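Local coordinates for protein probable 3-hydroxybutyryl-CoA dehydrogenase (Escherichia coli, PDB 3MOG) that catalyses the NAD-dependent oxidation of 3-hydroxyadipyl-CoA to 3-oxoadipyl-CoA in the breakdown of phenylacetate, at residues Q168-T173 / P180-S185; D403-Q406 / S411-D414. All blocks are in the same frame, centred on the assembly; numbering follows the deposited sequence. Where two conformers were deposited one is given.

Interaction 1: Q168-T173 / P180-S185; sequences QLCELT and PVRCHS
Cys170 and Pro180 form the centre of this contact. Both are buried, and their CA atoms are 5.5 Å apart. Cys170 CB meets Pro180 CG at 3.9 Å, an apolar touch. The same proline carbon also lies against the backbone of the helix, with Pro180 CG 3.5 Å from Cys170 O. Thr173, one turn further on, approaches the ring through its hydroxyl: Thr173 OG1 is 3.3 Å from Pro180 CB. The threonine and proline side chains run alongside one another, pointing opposite ways. Thr173 OG1 sits between its own backbone N and carbonyl carbon (chi1 56°), which turns the hydroxyl back toward the carbonyls of Leu169 and Cys170.

Arg182 reaches the helix with its far end. Its chain bends at chi2 (137°), and the guanidinium then lies beside Cys170. The sulfur sits over one face of the guanidinium, 3.3 Å above the plane and displaced from its centre. Cys170 SG is 3.7 Å from Arg182 NE. The charge is met by Glu167, one turn before Cys170 on the same helix, in a salt bridge through NH1. With an alanine here, Glu167 would probably lose this partner, and the Cys170 sulfur would be left uncovered on the side now under the guanidinium.

Helix 163-175 and strand 179-184 belong to the beta-alpha-beta unit that starts with strand 152-157, within the NAD-binding domain. The axes of the two segments run nearly antiparallel, at 159°. Val155 of strand 152-157 touches both Cys170 and Pro180. No hydrogen bond links the two segments. The helix is therefore held to the outermost strand of the sheet within this chain by van der Waals contact: proline carbons against Cys170 and the Thr173 hydroxyl, and sulfur against guanidinium. The salt bridge to Glu167 adds an ionic tie to the same helix.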
ATOM      1  N   GLN C 168       0.308   4.835  39.162  1.00 51.91           N
ATOM      2  CA  GLN C 168       1.518   5.262  39.859  1.00 53.82           C
ATOM      3  C   GLN C 168       2.289   6.281  39.019  1.00 52.57           C
ATOM      4  O   GLN C 168       2.620   7.373  39.507  1.00 50.42           O
ATOM      5  CB  GLN C 168       2.406   4.054  40.194  1.00 56.58           C
ATOM      6  CG  GLN C 168       1.978   3.252  41.422  1.00 67.02           C
ATOM      7  CD  GLN C 168       2.939   2.105  41.733  1.00 80.71           C
ATOM      8  OE1 GLN C 168       2.596   0.930  41.582  1.00 79.96           O
ATOM      9  NE2 GLN C 168       4.156   2.447  42.155  1.00 85.32           N
ATOM     10  N   LEU C 169       2.523   5.943  37.749  1.00 45.12           N
ATOM     11  CA  LEU C 169       3.245   6.849  36.838  1.00 48.84           C
ATOM     12  C   LEU C 169       2.534   8.168  36.577  1.00 47.96           C
ATOM     13  O   LEU C 169       3.188   9.213  36.532  1.00 51.13           O
ATOM     14  CB  LEU C 169       3.612   6.151  35.516  1.00 44.41           C
ATOM     15  CG  LEU C 169       4.593   4.993  35.719  1.00 49.78           C
ATOM     16  CD1 LEU C 169       4.900   4.307  34.393  1.00 52.23           C
ATOM     17  CD2 LEU C 169       5.875   5.479  36.415  1.00 44.10           C
ATOM     18  N   CYS C 170       1.203   8.121  36.426  1.00 51.48           N
ATOM     19  CA  CYS C 170       0.388   9.340  36.283  1.00 50.57           C
ATOM     20  C   CYS C 170       0.478  10.231  37.517  1.00 51.07           C
ATOM     21  O   CYS C 170       0.741  11.436  37.401  1.00 51.55           O
ATOM     22  CB  CYS C 170      -1.084   9.015  35.972  1.00 49.88           C
ATOM     23  SG  CYS C 170      -1.370   8.358  34.301  1.00 53.04           S
ATOM     24  N   GLU C 171       0.259   9.634  38.690  1.00 55.04           N
ATOM     25  CA  GLU C 171       0.347  10.364  39.959  1.00 57.35           C
ATOM     26  C   GLU C 171       1.719  10.996  40.163  1.00 54.53           C
ATOM     27  O   GLU C 171       1.823  12.149  40.584  1.00 57.48           O
ATOM     28  CB  GLU C 171       0.010   9.460  41.149  1.00 58.47           C
ATOM     29  CG  GLU C 171      -0.155  10.244  42.447  1.00 80.43           C
ATOM     30  CD  GLU C 171      -0.742   9.437  43.585  1.00 92.44           C
ATOM     31  OE1 GLU C 171      -0.316   8.279  43.791  1.00 95.26           O
ATOM     32  OE2 GLU C 171      -1.624   9.979  44.290  1.00 97.75           O
ATOM     33  N   LEU C 172       2.768  10.249  39.827  1.00 54.08           N
ATOM     34  CA  LEU C 172       4.128  10.740  39.991  1.00 54.01           C
ATOM     35  C   LEU C 172       4.455  11.936  39.073  1.00 54.98           C
ATOM     36  O   LEU C 172       5.024  12.938  39.542  1.00 50.06           O
ATOM     37  CB  LEU C 172       5.127   9.593  39.813  1.00 56.50           C
ATOM     38  CG  LEU C 172       6.618   9.938  39.886  1.00 54.71           C
ATOM     39  CD1 LEU C 172       7.052  10.244  41.317  1.00 57.88           C
ATOM     40  CD2 LEU C 172       7.402   8.785  39.330  1.00 41.43           C
ATOM     41  N   THR C 173       4.079  11.851  37.789  1.00 49.65           N
ATOM     42  CA  THR C 173       4.312  12.977  36.864  1.00 46.50           C
ATOM     43  C   THR C 173       3.436  14.186  37.181  1.00 43.54           C
ATOM     44  O   THR C 173       3.861  15.331  36.990  1.00 42.61           O
ATOM     45  CB  THR C 173       4.161  12.589  35.377  1.00 52.15           C
ATOM     46  OG1 THR C 173       2.871  12.019  35.152  1.00 51.46           O
ATOM     47  CG2 THR C 173       5.236  11.576  34.975  1.00 54.66           C
ATOM     48  N   PRO C 180       0.178  14.051  32.661  1.00 49.85           N
ATOM     49  CA  PRO C 180       0.204  12.763  31.990  1.00 48.43           C
ATOM     50  C   PRO C 180      -1.049  12.547  31.137  1.00 54.15           C
ATOM     51  O   PRO C 180      -2.132  13.062  31.462  1.00 52.26           O
ATOM     52  CB  PRO C 180       0.231  11.766  33.146  1.00 49.15           C
ATOM     53  CG  PRO C 180      -0.490  12.490  34.277  1.00 52.01           C
ATOM     54  CD  PRO C 180      -0.205  13.948  34.085  1.00 51.19           C
ATOM     55  N   VAL C 181      -0.870  11.819  30.037  1.00 47.64           N
ATOM     56  CA  VAL C 181      -1.964  11.282  29.241  1.00 45.90           C
ATOM     57  C   VAL C 181      -1.650   9.796  29.030  1.00 45.88           C
ATOM     58  O   VAL C 181      -0.492   9.431  28.911  1.00 44.60           O
ATOM     59  CB  VAL C 181      -2.148  12.026  27.883  1.00 46.68           C
ATOM     60  CG1 VAL C 181      -2.691  13.439  28.100  1.00 47.63           C
ATOM     61  CG2 VAL C 181      -0.837  12.066  27.051  1.00 40.18           C
ATOM     62  N   ARG C 182      -2.671   8.945  29.031  1.00 44.31           N
ATOM     63  CA  ARG C 182      -2.473   7.500  28.839  1.00 47.08           C
ATOM     64  C   ARG C 182      -2.760   7.109  27.405  1.00 48.15           C
ATOM     65  O   ARG C 182      -3.665   7.654  26.781  1.00 51.97           O
ATOM     66  CB  ARG C 182      -3.398   6.699  29.746  1.00 44.34           C
ATOM     67  CG  ARG C 182      -3.382   7.164  31.184  1.00 52.60           C
ATOM     68  CD  ARG C 182      -4.789   7.203  31.741  1.00 60.71           C
ATOM     69  NE  ARG C 182      -4.775   7.774  33.082  1.00 64.20           N
ATOM     70  CZ  ARG C 182      -4.886   7.061  34.200  1.00 64.16           C
ATOM     71  NH1 ARG C 182      -5.048   5.742  34.141  1.00 63.97           N
ATOM     72  NH2 ARG C 182      -4.842   7.672  35.379  1.00 57.14           N
ATOM     73  N   CYS C 183      -1.979   6.164  26.891  1.00 44.01           N
ATOM     74  CA  CYS C 183      -2.175   5.605  25.572  1.00 44.48           C
ATOM     75  C   CYS C 183      -1.531   4.228  25.495  1.00 47.11           C
ATOM     76  O   CYS C 183      -0.662   3.911  26.288  1.00 51.64           O
ATOM     77  CB  CYS C 183      -1.605   6.523  24.480  1.00 49.53           C
ATOM     78  SG  CYS C 183       0.171   6.592  24.393  1.00 54.83           S
ATOM     79  N   HIS C 184      -1.978   3.411  24.545  1.00 50.63           N
ATOM     80  CA  HIS C 184      -1.414   2.086  24.324  0.50 48.23           C
ATOM     81  C   HIS C 184      -0.193   2.213  23.434  1.00 47.38           C
ATOM     82  O   HIS C 184       0.028   3.263  22.821  1.00 45.26           O
ATOM     83  CB  HIS C 184      -2.447   1.155  23.678  0.50 49.61           C
ATOM     84  CG  HIS C 184      -2.157  -0.300  23.882  0.50 54.98           C
ATOM     85  ND1 HIS C 184      -2.240  -0.909  25.116  0.50 59.18           N
ATOM     86  CD2 HIS C 184      -1.779  -1.265  23.010  0.50 58.33           C
ATOM     87  CE1 HIS C 184      -1.926  -2.188  24.996  0.50 58.55           C
ATOM     88  NE2 HIS C 184      -1.644  -2.430  23.728  0.50 56.40           N
ATOM     89  N   SER C 185       0.597   1.148  23.362  1.00 46.87           N
ATOM     90  CA  SER C 185       1.817   1.155  22.586  1.00 50.98           C
ATOM     91  C   SER C 185       1.574   0.950  21.090  1.00 49.29           C
ATOM     92  O   SER C 185       1.985  -0.050  20.510  1.00 54.34           O
ATOM     93  CB  SER C 185       2.790   0.101  23.134  1.00 54.51           C
ATOM     94  OG  SER C 185       4.083   0.396  22.664  1.00 58.23           O
TER

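Interaction 2: D403-Q406 / S411-D414; sequences DALQ and SEQD
Leu405 makes the apolar part of this contact, and it meets Glu412 and the backbone just before it. Its CG is anti to the backbone N (chi1 175°), which places the methyls against the start of helix 412-422. The two methyls have different partners. Leu405 CD1 lies against the backbone, 3.5 Å from Glu412 N and 4.0 Å from Ser411 C. Leu405 CD2 meets the first side-chain carbon of the glutamate, with Glu412 CB at 4.0 Å. The leucine and glutamate side chains pass at a slant, and it is the base of the glutamate, not its carboxylate, that does the touching. Leu462 and Arg466 of helix 461-473 also pack on Leu405.

The hydrogen bonding belongs to the second segment. Ser411 is the N-cap of helix 412-422. Its OG accepts from Asp414 N at 3.1 Å, with an N-H...O angle of 149°. The CB of Ser411 is directed away from helix 390-406, so capping and apolar contact use different sides of the residue. A weak backbone bond also runs from Asp414 N to Ser411 O, at 3.2 Å.

The charge of Glu412 is paired beyond the two segments. Its side chain extends past CG, and its OE1 forms a salt bridge with Arg466.

Here the end of helix 390-406 meets the beginning of helix 412-422 across a short connection, in the second of the chain's two regions of the C-terminal-domain family. The CA atoms of Leu405 and Glu412 are 6.2 Å apart. No hydrogen bond crosses the contact. Its chemistry implies a small apolar joint, one leucine against a capped helix start, with the glutamate's charge directed to helix 461-473.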
ATOM      1  N   ASP C 403      -9.830   8.718  14.455  1.00 40.67           N
ATOM      2  CA  ASP C 403      -9.451   7.328  14.201  1.00 41.19           C
ATOM      3  C   ASP C 403      -8.703   6.736  15.398  1.00 43.02           C
ATOM      4  O   ASP C 403      -8.903   5.571  15.754  1.00 45.02           O
ATOM      5  CB  ASP C 403      -8.607   7.206  12.940  1.00 37.06           C
ATOM      6  CG  ASP C 403      -8.174   5.775  12.675  1.00 54.58           C
ATOM      7  OD1 ASP C 403      -9.030   4.967  12.269  1.00 56.72           O
ATOM      8  OD2 ASP C 403      -6.985   5.454  12.895  1.00 60.32           O
ATOM      9  N   ALA C 404      -7.862   7.548  16.024  1.00 37.29           N
ATOM     10  CA  ALA C 404      -7.135   7.107  17.198  1.00 42.81           C
ATOM     11  C   ALA C 404      -8.104   6.805  18.343  1.00 44.13           C
ATOM     12  O   ALA C 404      -7.922   5.811  19.056  1.00 43.54           O
ATOM     13  CB  ALA C 404      -6.098   8.154  17.616  1.00 42.44           C
ATOM     14  N   LEU C 405      -9.135   7.644  18.494  1.00 44.17           N
ATOM     15  CA  LEU C 405     -10.156   7.460  19.549  1.00 42.91           C
ATOM     16  C   LEU C 405     -10.959   6.202  19.302  1.00 44.82           C
ATOM     17  O   LEU C 405     -11.188   5.421  20.215  1.00 54.74           O
ATOM     18  CB  LEU C 405     -11.081   8.674  19.650  1.00 39.94           C
ATOM     19  CG  LEU C 405     -12.276   8.621  20.615  1.00 49.65           C
ATOM     20  CD1 LEU C 405     -11.830   8.351  22.057  1.00 51.46           C
ATOM     21  CD2 LEU C 405     -13.078   9.929  20.532  1.00 49.47           C
ATOM     22  N   GLN C 406     -11.336   5.991  18.046  1.00 46.90           N
ATOM     23  CA  GLN C 406     -12.096   4.816  17.648  1.00 47.09           C
ATOM     24  C   GLN C 406     -11.333   3.504  17.860  1.00 47.65           C
ATOM     25  O   GLN C 406     -11.920   2.485  18.240  1.00 43.42           O
ATOM     26  CB  GLN C 406     -12.526   4.941  16.190  1.00 47.02           C
ATOM     27  CG  GLN C 406     -13.636   3.980  15.830  1.00 54.49           C
ATOM     28  CD  GLN C 406     -14.269   4.285  14.496  1.00 63.92           C
ATOM     29  OE1 GLN C 406     -13.628   4.833  13.594  1.00 56.43           O
ATOM     30  NE2 GLN C 406     -15.547   3.936  14.364  1.00 62.40           N
ATOM     31  N   SER C 411      -8.198   8.143  25.516  1.00 43.26           N
ATOM     32  CA  SER C 411      -9.509   8.771  25.722  1.00 48.36           C
ATOM     33  C   SER C 411      -9.604  10.045  24.896  1.00 49.54           C
ATOM     34  O   SER C 411      -8.580  10.594  24.485  1.00 52.80           O
ATOM     35  CB  SER C 411      -9.710   9.121  27.193  1.00 45.26           C
ATOM     36  OG  SER C 411      -8.839  10.191  27.572  1.00 40.64           O
ATOM     37  N   GLU C 412     -10.825  10.514  24.652  1.00 50.89           N
ATOM     38  CA  GLU C 412     -11.022  11.786  23.953  1.00 53.18           C
ATOM     39  C   GLU C 412     -10.286  12.939  24.649  1.00 50.23           C
ATOM     40  O   GLU C 412      -9.558  13.709  23.998  1.00 49.38           O
ATOM     41  CB  GLU C 412     -12.517  12.108  23.794  1.00 51.20           C
ATOM     42  CG  GLU C 412     -12.784  13.541  23.337  1.00 49.59           C
ATOM     43  CD  GLU C 412     -14.254  13.875  23.247  1.00 58.25           C
ATOM     44  OE1 GLU C 412     -14.825  13.742  22.141  1.00 49.19           O
ATOM     45  OE2 GLU C 412     -14.828  14.264  24.290  1.00 54.14           O
ATOM     46  N   GLN C 413     -10.461  13.052  25.966  1.00 47.03           N
ATOM     47  CA  GLN C 413      -9.794  14.124  26.716  1.00 47.54           C
ATOM     48  C   GLN C 413      -8.265  14.062  26.648  1.00 44.60           C
ATOM     49  O   GLN C 413      -7.612  15.103  26.583  1.00 47.68           O
ATOM     50  CB  GLN C 413     -10.309  14.258  28.170  1.00 48.04           C
ATOM     51  CG  GLN C 413      -9.854  13.219  29.172  1.00 58.05           C
ATOM     52  CD  GLN C 413      -9.969  13.702  30.622  1.00 71.72           C
ATOM     53  OE1 GLN C 413      -9.553  14.811  30.962  1.00 74.99           O
ATOM     54  NE2 GLN C 413     -10.527  12.859  31.480  1.00 73.36           N
ATOM     55  N   ASP C 414      -7.698  12.855  26.610  1.00 45.55           N
ATOM     56  CA  ASP C 414      -6.245  12.725  26.552  1.00 44.98           C
ATOM     57  C   ASP C 414      -5.670  13.047  25.182  1.00 47.11           C
ATOM     58  O   ASP C 414      -4.537  13.517  25.082  1.00 48.05           O
ATOM     59  CB  ASP C 414      -5.802  11.348  27.010  1.00 43.95           C
ATOM     60  CG  ASP C 414      -5.805  11.215  28.525  1.00 54.43           C
ATOM     61  OD1 ASP C 414      -6.057  12.233  29.232  1.00 48.80           O
ATOM     62  OD2 ASP C 414      -5.552  10.087  28.999  1.00 45.40           O
TER

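From the N terminus, interaction 1 comes first. It closes the short turn between helix 163-175 and strand 179-184 of the NAD-binding domain. Interaction 2 follows more than 200 residues later and closes the connection between helices 390-406 and 412-422. The two loops are in series, so they neither nest nor cross. Their centres are about 15 Å apart, and the segments touch. Arg182 N probably donates a hydrogen bond to Asp414 OD2, at 3.1 Å. Val181 CG1 packs on Asp414 O at 3.5 Å. The start of helix 412-422 is thereby tied to strand 179-184 of the N-terminal sheet, bringing two distant family regions together.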